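Side-chain contacts in rubber oxygenase (Streptomyces sp., PDB 5O1L), which catalyses the first step of rubber degradation, using a non-covalently bound heme b to add oxygen across and cleave double bonds of poly(cis-1,4-isoprene): residues G309-L314 / R383-L388; G131-L136 / A235-R240; P367-A370 / L375-L378. All blocks are in the same frame, centred on the assembly; numbering follows the deposited sequence.

How the contacts relate
From the N terminus, helix 127-142 comes first, and contact 2 closes the earliest loop when helix 224-244 returns to pack on it, with 98 residues between the segments. Contact 1 follows in series: its loop opens at 309-314, near the end of helix 298-313, and closes at 383-388 on helix 373-393. Contact 3 falls within that loop, joining the 367-370 linker to the first turns of helix 373-393, the helix that contact 1 also uses further along. Nothing crosses. Contacts 1 and 2, whose centres lie about 16 Å apart, touch where Phe385 and Val386 pack against helix 127-142, whereas contact 3 sits on the surface, touching neither.

Contact 1 (G309-L314 / R383-L388); sequences GIVAEL and RKFVLL
In this oxygenase, whose regular structure is all helix, the end of one helix meets another: Val311, in the last turn of helix 298-313, and Leu314, just beyond its end, pack against Phe385 and Leu388 on helix 373-393. The backbones stay well apart, the nearest pair of alpha carbons, Leu314 CA and Phe385 CA, being separated by 7.5 Å, and the space is bridged by side chains alone. No hydrogen bond links the segments. They bury a modest 178 Å² between them, through apolar contacts.

Phe385 is central. Its CG lies opposite the backbone N (chi1 168°), which carries the ring out to Val311 and Leu314 although the bond from CA to CB does not aim there. Leu314 CD1 comes up at the ring edge, near its plane, 3.6 Å from Phe385 CD1. Val311 approaches obliquely, its CG2 lying 4.0 Å from Phe385 CE1 and its CG1 4.1 Å from the same ring carbon, so that both methyls bear on one corner of the ring. One turn further along helix 373-393, Leu388 CD1 rests 4.1 Å from Leu314 CB, and Leu314 is thus flanked by two residues of that helix. An alanine in place of Phe385 is likely to leave Leu314 CD1 and both Val311 methyls facing a gap, with just the Leu314-Leu388 touch remaining.

Beyond the pair, Leu318 in the following loop touches both Val311 and Phe385, and Ile323 of helix 320-331 packs on Val311. The Phe385 ring also meets that of Phe389 and reaches Leu136, so helix 127-142 lies against it as well.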
loop_
_atom_site.group_PDB
_atom_site.type_symbol
_atom_site.label_atom_id
_atom_site.label_comp_id
_atom_site.label_asym_id
_atom_site.label_seq_id
_atom_site.Cartn_x
_atom_site.Cartn_y
_atom_site.Cartn_z
ATOM N N GLY A 309 2.940 6.717 -17.729
ATOM C CA GLY A 309 2.316 6.312 -18.966
ATOM C C GLY A 309 0.979 5.648 -18.796
ATOM O O GLY A 309 0.046 5.983 -19.525
ATOM N N ILE A 310 0.869 4.758 -17.818
ATOM C CA ILE A 310 -0.376 4.076 -17.516
ATOM C C ILE A 310 -1.460 5.100 -17.162
ATOM O O ILE A 310 -2.560 5.032 -17.645
ATOM C CB ILE A 310 -0.198 3.122 -16.314
ATOM C CG1 ILE A 310 0.593 1.892 -16.721
ATOM C CG2 ILE A 310 -1.527 2.718 -15.671
ATOM C CD1 ILE A 310 1.205 1.156 -15.543
ATOM N N VAL A 311 -1.129 6.065 -16.305
ATOM C CA VAL A 311 -2.128 7.023 -15.844
ATOM C C VAL A 311 -2.597 7.950 -16.977
ATOM O O VAL A 311 -3.784 8.261 -17.099
ATOM C CB VAL A 311 -1.569 7.816 -14.669
ATOM C CG1 VAL A 311 -2.560 8.894 -14.257
ATOM C CG2 VAL A 311 -1.292 6.863 -13.501
ATOM N N ALA A 312 -1.661 8.425 -17.758
ATOM C CA ALA A 312 -1.958 9.270 -18.888
ATOM C C ALA A 312 -2.799 8.540 -19.949
ATOM O O ALA A 312 -3.615 9.184 -20.616
ATOM C CB ALA A 312 -0.664 9.822 -19.484
ATOM N N GLU A 313 -2.634 7.235 -20.059
ATOM C CA GLU A 313 -3.442 6.392 -20.971
ATOM C C GLU A 313 -4.884 6.076 -20.548
ATOM O O GLU A 313 -5.708 5.662 -21.367
ATOM C CB GLU A 313 -2.732 5.073 -21.230
ATOM C CG GLU A 313 -1.551 5.204 -22.186
ATOM C CD GLU A 313 -0.952 3.849 -22.581
ATOM O OE1 GLU A 313 -1.088 2.847 -21.799
ATOM O OE2 GLU A 313 -0.328 3.824 -23.672
ATOM N N LEU A 314 -5.218 6.295 -19.277
ATOM C CA LEU A 314 -6.559 6.032 -18.777
ATOM C C LEU A 314 -7.494 7.026 -19.403
ATOM O O LEU A 314 -7.074 8.127 -19.807
ATOM C CB LEU A 314 -6.582 6.244 -17.252
ATOM C CG LEU A 314 -5.757 5.274 -16.417
ATOM C CD1 LEU A 314 -5.826 5.613 -14.937
ATOM C CD2 LEU A 314 -6.272 3.845 -16.615
ATOM N N ARG A 383 -11.282 12.317 -9.922
ATOM C CA ARG A 383 -12.449 11.491 -9.586
ATOM C C ARG A 383 -12.571 10.330 -10.578
ATOM O O ARG A 383 -12.765 9.190 -10.155
ATOM C CB ARG A 383 -13.703 12.342 -9.640
ATOM C CG ARG A 383 -14.929 11.635 -9.118
ATOM C CD ARG A 383 -16.214 12.346 -9.407
ATOM N NE ARG A 383 -16.490 12.295 -10.816
ATOM C CZ ARG A 383 -17.192 11.388 -11.438
ATOM N NH1 ARG A 383 -17.365 11.467 -12.727
ATOM N NH2 ARG A 383 -17.744 10.369 -10.742
ATOM N N LYS A 384 -12.382 10.604 -11.874
ATOM C CA LYS A 384 -12.496 9.529 -12.862
ATOM C C LYS A 384 -11.332 8.540 -12.664
ATOM O O LYS A 384 -11.545 7.293 -12.812
ATOM C CB LYS A 384 -12.445 10.087 -14.287
ATOM C CG LYS A 384 -13.702 10.829 -14.690
ATOM C CD LYS A 384 -13.696 10.984 -16.184
ATOM C CE LYS A 384 -14.997 11.593 -16.710
ATOM N NZ LYS A 384 -14.973 13.068 -16.753
ATOM N N PHE A 385 -10.148 9.001 -12.365
ATOM C CA PHE A 385 -9.014 8.128 -12.037
ATOM C C PHE A 385 -9.368 7.174 -10.889
ATOM O O PHE A 385 -9.119 5.954 -10.995
ATOM C CB PHE A 385 -7.784 8.997 -11.694
ATOM C CG PHE A 385 -6.632 8.318 -11.087
ATOM C CD1 PHE A 385 -5.758 7.606 -11.882
ATOM C CD2 PHE A 385 -6.413 8.338 -9.734
ATOM C CE1 PHE A 385 -4.681 6.928 -11.321
ATOM C CE2 PHE A 385 -5.307 7.736 -9.195
ATOM C CZ PHE A 385 -4.470 7.022 -9.972
ATOM N N VAL A 386 -9.909 7.684 -9.815
ATOM C CA VAL A 386 -10.232 6.855 -8.672
ATOM C C VAL A 386 -11.279 5.794 -9.076
ATOM O O VAL A 386 -11.135 4.625 -8.683
ATOM C CB VAL A 386 -10.668 7.720 -7.460
ATOM C CG1 VAL A 386 -11.107 6.768 -6.350
ATOM C CG2 VAL A 386 -9.459 8.535 -7.006
ATOM N N LEU A 387 -12.302 6.184 -9.822
ATOM C CA LEU A 387 -13.311 5.236 -10.263
ATOM C C LEU A 387 -12.715 4.170 -11.123
ATOM O O LEU A 387 -13.076 2.973 -10.989
ATOM C CB LEU A 387 -14.412 5.977 -10.991
ATOM C CG LEU A 387 -15.287 6.875 -10.181
ATOM C CD1 LEU A 387 -16.207 7.542 -11.198
ATOM C CD2 LEU A 387 -16.108 6.163 -9.082
ATOM N N LEU A 388 -11.775 4.526 -11.978
ATOM C CA LEU A 388 -11.132 3.528 -12.823
ATOM C C LEU A 388 -10.298 2.565 -11.967
ATOM O O LEU A 388 -10.303 1.353 -12.234
ATOM C CB LEU A 388 -10.324 4.140 -13.932
ATOM C CG LEU A 388 -11.187 4.819 -14.989
ATOM C CD1 LEU A 388 -10.373 5.744 -15.894
ATOM C CD2 LEU A 388 -12.015 3.823 -15.860
#

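Contact 2 (G131-L136 / A235-R240); sequences GALYGL and ATFVMR
Tyr134, whose ring packs on Val238 across the contact, has its OH held by two groups outside the segments, hydrogen bonds joining it to Tyr257 OH and Trp261 NE1. Val238 CG2 comes obliquely to the same ring, 3.5 Å from Tyr134 CE1; the two side chains cross at about a right angle. The same methyl also sits 3.9 Å from Leu133 CB. Its placement follows from Val238 chi1 (170°), which sets CG1 anti to the backbone N and CG2 beside it; Val238 CG1 then lies 4.1 Å from Leu133 CD1. Phe237 adds its ring edge: CE2 points at Leu133 O, which lies in the ring plane at 3.8 Å, while Leu133 CD2 reaches the same carbon at 4.1 Å.

The short helix axes approach to 9.9 Å, with N-to-C directions 133° apart, so helices 127-142 and 224-244 run obliquely antiparallel. All four touching residues are buried. The side chain of Tyr134 is about 10 Å from the heme and about 4 Å from a bound butanediol, probably derived from the crystallisation liquor. No hydrogen bond spans the segments: side chain to side chain the interface is apolar, held by packing, and Tyr134 OH bonds Tyr257 and Trp261 instead.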
loop_
_atom_site.group_PDB
_atom_site.type_symbol
_atom_site.label_atom_id
_atom_site.label_comp_id
_atom_site.label_asym_id
_atom_site.label_seq_id
_atom_site.Cartn_x
_atom_site.Cartn_y
_atom_site.Cartn_z
ATOM N N GLY A 131 -8.219 8.002 -2.646
ATOM C CA GLY A 131 -7.895 7.268 -3.871
ATOM C C GLY A 131 -6.820 7.992 -4.661
ATOM O O GLY A 131 -5.939 7.356 -5.273
ATOM N N ALA A 132 -6.871 9.311 -4.712
ATOM C CA ALA A 132 -5.857 10.077 -5.433
ATOM C C ALA A 132 -4.513 9.971 -4.720
ATOM O O ALA A 132 -3.466 9.853 -5.336
ATOM C CB ALA A 132 -6.267 11.530 -5.557
ATOM N N LEU A 133 -4.569 10.031 -3.400
ATOM C CA LEU A 133 -3.348 9.896 -2.615
ATOM C C LEU A 133 -2.716 8.534 -2.716
ATOM O O LEU A 133 -1.491 8.466 -2.854
ATOM C CB LEU A 133 -3.623 10.250 -1.148
ATOM C CG LEU A 133 -3.848 11.754 -0.923
ATOM C CD1 LEU A 133 -4.469 12.045 0.372
ATOM C CD2 LEU A 133 -2.521 12.525 -1.047
ATOM N N TYR A 134 -3.486 7.453 -2.660
ATOM C CA TYR A 134 -2.920 6.141 -2.895
ATOM C C TYR A 134 -2.362 6.012 -4.280
ATOM O O TYR A 134 -1.251 5.530 -4.451
ATOM C CB TYR A 134 -3.920 5.023 -2.671
ATOM C CG TYR A 134 -4.449 4.788 -1.248
ATOM C CD1 TYR A 134 -3.663 4.900 -0.158
ATOM C CD2 TYR A 134 -5.746 4.304 -1.067
ATOM C CE1 TYR A 134 -4.189 4.653 1.122
ATOM C CE2 TYR A 134 -6.266 4.074 0.198
ATOM C CZ TYR A 134 -5.437 4.286 1.273
ATOM O OH TYR A 134 -6.039 4.023 2.510
ATOM N N GLY A 135 -3.118 6.414 -5.267
ATOM C CA GLY A 135 -2.787 6.107 -6.672
ATOM C C GLY A 135 -1.662 6.923 -7.170
ATOM O O GLY A 135 -0.742 6.381 -7.867
ATOM N N LEU A 136 -1.686 8.221 -6.970
ATOM C CA LEU A 136 -0.648 9.095 -7.438
ATOM C C LEU A 136 0.381 9.245 -6.397
ATOM O O LEU A 136 1.541 9.024 -6.730
ATOM C CB LEU A 136 -1.178 10.450 -7.911
ATOM C CG LEU A 136 -2.131 10.316 -9.057
ATOM C CD1 LEU A 136 -2.710 11.679 -9.379
ATOM C CD2 LEU A 136 -1.474 9.710 -10.286
ATOM N N ALA A 235 -0.631 4.363 4.789
ATOM C CA ALA A 235 -1.438 4.897 5.905
ATOM C C ALA A 235 -0.958 6.257 6.435
ATOM O O ALA A 235 -1.703 7.207 6.500
ATOM C CB ALA A 235 -1.469 3.913 7.020
ATOM N N THR A 236 0.304 6.293 6.858
ATOM C CA THR A 236 0.738 7.497 7.561
ATOM C C THR A 236 0.779 8.673 6.588
ATOM O O THR A 236 0.453 9.816 6.978
ATOM C CB THR A 236 2.165 7.263 8.119
ATOM O OG1 THR A 236 2.062 5.995 8.833
ATOM C CG2 THR A 236 2.524 8.275 9.103
ATOM N N PHE A 237 1.243 8.429 5.369
ATOM C CA PHE A 237 1.272 9.478 4.349
ATOM C C PHE A 237 -0.103 9.995 4.002
ATOM O O PHE A 237 -0.340 11.218 3.981
ATOM C CB PHE A 237 1.920 8.882 3.057
ATOM C CG PHE A 237 1.780 9.769 1.836
ATOM C CD1 PHE A 237 2.501 10.864 1.725
ATOM C CD2 PHE A 237 0.904 9.397 0.845
ATOM C CE1 PHE A 237 2.394 11.679 0.517
ATOM C CE2 PHE A 237 0.746 10.167 -0.300
ATOM C CZ PHE A 237 1.512 11.281 -0.433
ATOM N N VAL A 238 -1.057 9.124 3.759
ATOM C CA VAL A 238 -2.390 9.577 3.370
ATOM C C VAL A 238 -3.010 10.377 4.443
ATOM O O VAL A 238 -3.635 11.425 4.147
ATOM C CB VAL A 238 -3.264 8.377 2.950
ATOM C CG1 VAL A 238 -4.723 8.747 2.774
ATOM C CG2 VAL A 238 -2.740 7.828 1.713
ATOM N N MET A 239 -2.934 9.946 5.704
ATOM C CA MET A 239 -3.527 10.738 6.807
ATOM C C MET A 239 -2.867 12.088 6.872
ATOM O O MET A 239 -3.580 13.117 7.066
ATOM C CB MET A 239 -3.455 9.978 8.130
ATOM C CG MET A 239 -4.098 10.707 9.263
ATOM S SD MET A 239 -5.854 11.108 8.976
ATOM C CE MET A 239 -6.583 9.468 8.853
ATOM N N ARG A 240 -1.546 12.147 6.783
ATOM C CA ARG A 240 -0.864 13.438 6.835
ATOM C C ARG A 240 -1.350 14.359 5.753
ATOM O O ARG A 240 -1.646 15.568 6.009
ATOM C CB ARG A 240 0.636 13.311 6.779
ATOM C CG ARG A 240 1.393 14.632 6.751
ATOM C CD ARG A 240 2.914 14.414 6.742
ATOM N NE ARG A 240 3.474 13.715 5.560
ATOM C CZ ARG A 240 3.771 14.232 4.374
ATOM N NH1 ARG A 240 3.557 15.507 4.053
ATOM N NH2 ARG A 240 4.279 13.435 3.452
#

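Contact 3 (P367-A370 / L375-L378); sequences PLPA and LWTL
This is a short-range surface contact within a helix-loop-helix connection: the linker that follows helix 345-362 folds back onto Trp376, in the first turn or so of helix 373-393. Its centre lies about 30 Å from the centre of the chain, away from the heme pocket, and the buried surface is modest at 104 Å². Leu368 and Pro369 supply the linker side, and the indole alone answers for the helix.

Leu368 reaches the ring through its first torsion, chi1 179°, which extends CG away from the backbone N and brings a methyl to the indole although the side chain does not set out in that direction. Leu368 CD1 lies 3.8 Å from Trp376 CZ2 and equally near CH2, meeting the six-membered part of the indole obliquely. Pro369 contributes more loosely, its CD standing 4.3 Å from Trp376 CH2. Pro369 O lies in the indole plane at its edge, 3.9 Å from Trp376 CZ2. Behind these residues, Phe361 of helix 345-362 is touched by both Leu368 and Pro369, and Leu358 of that helix by Trp376, so the linker and both helices share one apolar patch. Leu368 and Trp376 also touch a crystal neighbour, which may influence their packing.

The polar part of the contact is indirect. Trp376 NE1 and Pro369 O are 4.6 Å apart, too far for a direct bond, and one water spans them. It donates to Pro369 O at 2.7 Å. It accepts from Trp376 NE1 at 3.0 Å. The angle at the water oxygen, about 109°, is near-tetrahedral.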
loop_
_atom_site.group_PDB
_atom_site.type_symbol
_atom_site.label_atom_id
_atom_site.label_comp_id
_atom_site.label_asym_id
_atom_site.label_seq_id
_atom_site.Cartn_x
_atom_site.Cartn_y
_atom_site.Cartn_z
ATOM N N PRO A 367 -18.814 28.793 0.683
ATOM C CA PRO A 367 -19.536 28.817 -0.552
ATOM C C PRO A 367 -18.621 28.478 -1.738
ATOM O O PRO A 367 -17.410 28.521 -1.651
ATOM C CB PRO A 367 -19.955 30.279 -0.694
ATOM C CG PRO A 367 -19.506 31.017 0.471
ATOM C CD PRO A 367 -18.747 30.090 1.356
ATOM N N LEU A 368 -19.217 28.150 -2.865
ATOM C CA LEU A 368 -18.515 27.867 -4.068
ATOM C C LEU A 368 -17.429 28.918 -4.402
ATOM O O LEU A 368 -17.767 30.111 -4.572
ATOM C CB LEU A 368 -19.535 27.849 -5.207
ATOM C CG LEU A 368 -18.928 27.575 -6.563
ATOM C CD1 LEU A 368 -18.598 26.168 -6.691
ATOM C CD2 LEU A 368 -19.858 28.079 -7.665
ATOM N N PRO A 369 -16.153 28.532 -4.474
ATOM C CA PRO A 369 -15.085 29.463 -4.589
ATOM C C PRO A 369 -14.790 29.778 -6.030
ATOM O O PRO A 369 -14.940 28.943 -6.909
ATOM C CB PRO A 369 -13.896 28.725 -3.925
ATOM C CG PRO A 369 -14.155 27.297 -4.204
ATOM C CD PRO A 369 -15.658 27.153 -4.148
ATOM N N ALA A 370 -14.335 30.996 -6.264
ATOM C CA ALA A 370 -13.916 31.439 -7.589
ATOM C C ALA A 370 -12.485 30.996 -7.767
ATOM O O ALA A 370 -11.589 31.516 -7.137
ATOM C CB ALA A 370 -13.946 32.989 -7.640
ATOM N N LEU A 375 -8.812 23.947 -12.113
ATOM C CA LEU A 375 -9.009 23.230 -10.835
ATOM C C LEU A 375 -10.160 22.296 -10.928
ATOM O O LEU A 375 -10.050 21.199 -10.388
ATOM C CB LEU A 375 -9.152 24.186 -9.635
ATOM C CG LEU A 375 -7.857 24.520 -8.918
ATOM C CD1 LEU A 375 -7.370 23.369 -8.046
ATOM C CD2 LEU A 375 -6.759 24.919 -9.881
ATOM N N TRP A 376 -11.246 22.721 -11.494
ATOM C CA TRP A 376 -12.421 21.838 -11.585
ATOM C C TRP A 376 -12.128 20.702 -12.536
ATOM O O TRP A 376 -12.560 19.555 -12.289
ATOM C CB TRP A 376 -13.656 22.632 -11.979
ATOM C CG TRP A 376 -13.994 23.701 -11.013
ATOM C CD1 TRP A 376 -13.912 25.031 -11.272
ATOM C CD2 TRP A 376 -14.460 23.584 -9.690
ATOM N NE1 TRP A 376 -14.293 25.752 -10.188
ATOM C CE2 TRP A 376 -14.653 24.909 -9.190
ATOM C CE3 TRP A 376 -14.748 22.495 -8.843
ATOM C CZ2 TRP A 376 -15.148 25.174 -7.912
ATOM C CZ3 TRP A 376 -15.208 22.766 -7.557
ATOM C CH2 TRP A 376 -15.433 24.091 -7.117
ATOM N N THR A 377 -11.404 20.961 -13.628
ATOM C CA THR A 377 -10.994 19.915 -14.546
ATOM C C THR A 377 -10.116 18.884 -13.850
ATOM O O THR A 377 -10.259 17.689 -14.068
ATOM C CB THR A 377 -10.215 20.584 -15.733
ATOM O OG1 THR A 377 -11.172 21.468 -16.372
ATOM C CG2 THR A 377 -9.640 19.584 -16.684
ATOM N N LEU A 378 -9.168 19.331 -13.066
ATOM C CA LEU A 378 -8.278 18.464 -12.327
ATOM C C LEU A 378 -9.077 17.616 -11.345
ATOM O O LEU A 378 -8.889 16.392 -11.289
ATOM C CB LEU A 378 -7.257 19.318 -11.558
ATOM C CG LEU A 378 -6.395 18.506 -10.552
ATOM C CD1 LEU A 378 -5.522 17.437 -11.224
ATOM C CD2 LEU A 378 -5.535 19.484 -9.781
HETATM O O HOH W 1 -14.704 28.655 -9.561
#